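Local coordinates for P protein (Mumps virus, PDB 3BBZ) that probably binds the viral nucleocapsid through this C-terminal domain of the phosphoprotein, as part of the polymerase that replicates the genome, at residues 3-7 with 37-41. The protein carries 1 engineered substitution. Sequence-based numbering, arbitrary orientation.
With FMT (formic acid), chain D.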
loop_
_atom_site.group_PDB
_atom_site.type_symbol
_atom_site.label_atom_id
_atom_site.label_comp_id
_atom_site.label_asym_id
_atom_site.label_seq_id
_atom_site.Cartn_x
_atom_site.Cartn_y
_atom_site.Cartn_z
ATOM N N GLN A 3 11.459 1.147 -0.812
ATOM C CA GLN A 3 10.105 0.679 -1.056
ATOM C C GLN A 3 9.006 1.285 -0.193
ATOM O O GLN A 3 7.929 1.477 -0.672
ATOM C CB GLN A 3 10.039 -0.845 -0.970
ATOM C CG GLN A 3 10.398 -1.535 -2.279
ATOM C CD GLN A 3 9.401 -1.251 -3.431
ATOM O OE1 GLN A 3 8.506 -2.039 -3.665
ATOM N NE2 GLN A 3 9.597 -0.148 -4.170
ATOM N N LYS A 4 9.254 1.589 1.061
ATOM C CA LYS A 4 8.178 2.141 1.878
ATOM C C LYS A 4 7.709 3.518 1.456
ATOM O O LYS A 4 6.536 3.817 1.606
ATOM C CB LYS A 4 8.526 2.152 3.368
ATOM C CG LYS A 4 8.740 0.784 3.897
ATOM C CD LYS A 4 7.562 0.338 4.700
ATOM C CE LYS A 4 8.151 -0.513 5.762
ATOM N NZ LYS A 4 7.307 -0.567 6.918
ATOM N N VAL A 5 8.624 4.354 1.000
ATOM C CA VAL A 5 8.293 5.690 0.466
ATOM C C VAL A 5 7.509 5.508 -0.819
ATOM O O VAL A 5 6.447 6.092 -0.965
ATOM C CB VAL A 5 9.544 6.549 0.215
ATOM C CG1 VAL A 5 9.198 7.945 -0.371
ATOM C CG2 VAL A 5 10.356 6.651 1.541
ATOM N N MET A 6 8.030 4.665 -1.719
ATOM C CA MET A 6 7.379 4.349 -2.991
ATOM C C MET A 6 5.964 3.829 -2.797
ATOM O O MET A 6 5.040 4.312 -3.452
ATOM C CB MET A 6 8.195 3.292 -3.767
ATOM C CG MET A 6 9.511 3.744 -4.387
ATOM S SD MET A 6 9.441 5.386 -5.146
ATOM C CE MET A 6 10.000 6.475 -3.813
ATOM N N ILE A 7 5.783 2.837 -1.910
ATOM C CA ILE A 7 4.433 2.254 -1.658
ATOM C C ILE A 7 3.532 3.244 -0.927
ATOM O O ILE A 7 2.336 3.265 -1.208
ATOM C CB ILE A 7 4.470 0.857 -0.962
ATOM C CG1 ILE A 7 5.356 -0.130 -1.765
ATOM C CG2 ILE A 7 3.041 0.256 -0.752
ATOM C CD1 ILE A 7 5.870 -1.342 -0.905
ATOM N N LEU A 37 5.681 -6.858 1.442
ATOM C CA LEU A 37 5.573 -5.648 0.641
ATOM C C LEU A 37 4.996 -5.933 -0.750
ATOM O O LEU A 37 4.132 -5.176 -1.203
ATOM C CB LEU A 37 6.885 -4.886 0.607
ATOM C CG LEU A 37 7.453 -4.333 1.947
ATOM C CD1 LEU A 37 8.742 -3.553 1.679
ATOM C CD2 LEU A 37 6.498 -3.448 2.704
ATOM N N ASN A 38 5.381 -7.059 -1.367
ATOM C CA ASN A 38 4.838 -7.465 -2.668
ATOM C C ASN A 38 3.325 -7.709 -2.598
ATOM O O ASN A 38 2.575 -7.321 -3.505
ATOM C CB ASN A 38 5.520 -8.734 -3.184
ATOM C CG ASN A 38 6.938 -8.465 -3.727
ATOM O OD1 ASN A 38 7.327 -7.327 -3.915
ATOM N ND2 ASN A 38 7.697 -9.517 -3.966
ATOM N N ASP A 39 2.896 -8.330 -1.503
ATOM C CA ASP A 39 1.481 -8.617 -1.260
ATOM C C ASP A 39 0.665 -7.323 -1.073
ATOM O O ASP A 39 -0.431 -7.192 -1.611
ATOM C CB ASP A 39 1.332 -9.496 -0.041
ATOM C CG ASP A 39 1.792 -10.939 -0.268
ATOM O OD1 ASP A 39 2.297 -11.306 -1.373
ATOM O OD2 ASP A 39 1.650 -11.689 0.727
ATOM N N ILE A 40 1.224 -6.349 -0.366
ATOM C CA ILE A 40 0.588 -5.033 -0.259
ATOM C C ILE A 40 0.503 -4.327 -1.616
ATOM O O ILE A 40 -0.557 -3.879 -2.012
ATOM C CB ILE A 40 1.314 -4.147 0.791
ATOM C CG1 ILE A 40 1.201 -4.799 2.154
ATOM C CG2 ILE A 40 0.647 -2.751 0.878
ATOM C CD1 ILE A 40 2.153 -4.190 3.253
ATOM N N LYS A 41 1.618 -4.285 -2.344
ATOM C CA LYS A 41 1.653 -3.802 -3.733
ATOM C C LYS A 41 0.661 -4.500 -4.647
ATOM O O LYS A 41 -0.080 -3.831 -5.402
ATOM C CB LYS A 41 3.080 -3.895 -4.292
ATOM C CG LYS A 41 3.993 -2.814 -3.655
ATOM C CD LYS A 41 5.331 -2.694 -4.363
ATOM C CE LYS A 41 6.120 -3.954 -4.197
ATOM N NZ LYS A 41 7.490 -3.685 -4.766
HETATM C C FMT D . 11.928 2.811 2.627
HETATM O O1 FMT D . 12.074 1.593 2.482
HETATM O O2 FMT D . 12.024 3.612 1.722
#
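Leu37 meets helix 3-14 with both ends of its side chain. Its CB lies 4.0 Å from CD1 of Ile7, while the isopropyl fork reaches back to the start of the helix, where CD1 comes within 4.0 Å of Gln3 CB. The other methyl, CD2, faces the aliphatic part of Lys4, 4.4 Å from its CD. A forked, wholly apolar residue suits a place where it must touch three neighbours at once. Lys4 serves with its methylenes here; its ammonium group hydrogen-bonds the carbonyl oxygens of Leu28 and Ala31, tying the first helix to the end of helix 18-29 and the connection beyond it.

One helical turn on, Ile40 approaches more loosely. The CG2 methyls of Ile40 and Ile7 stand 4.2 Å apart, the two side chains crossing at nearly a right angle. Each CG2 is anti to its own backbone nitrogen, and for Ile7 this sends the longer CG1-CD1 arm along another path, toward Leu37 and Lys41.

Lys41 lies across that arm: its CG is 3.6 Å from Ile7 CG1, so the methylenes roof the buried isoleucine. The chain stays extended through chi2 and then bends at chi3 (-65°); the very close approach of its NZ to Gln3 OE1 is doubtful in the model. A long amphipathic residue fits this border, since its stem can pack on apolar carbons and its charge remain at the partly exposed margin.

The segment axes are 11.4 Å apart and only 11° from parallel. Leu28 of helix 18-29 touches both Ile7 and Leu37, adding a third helix to the apolar centre. Such packing of the first and third helices against the second is characteristic of a small up-down-up three-helix bundle, here the nucleocapsid-binding domain of a paramyxovirus phosphoprotein.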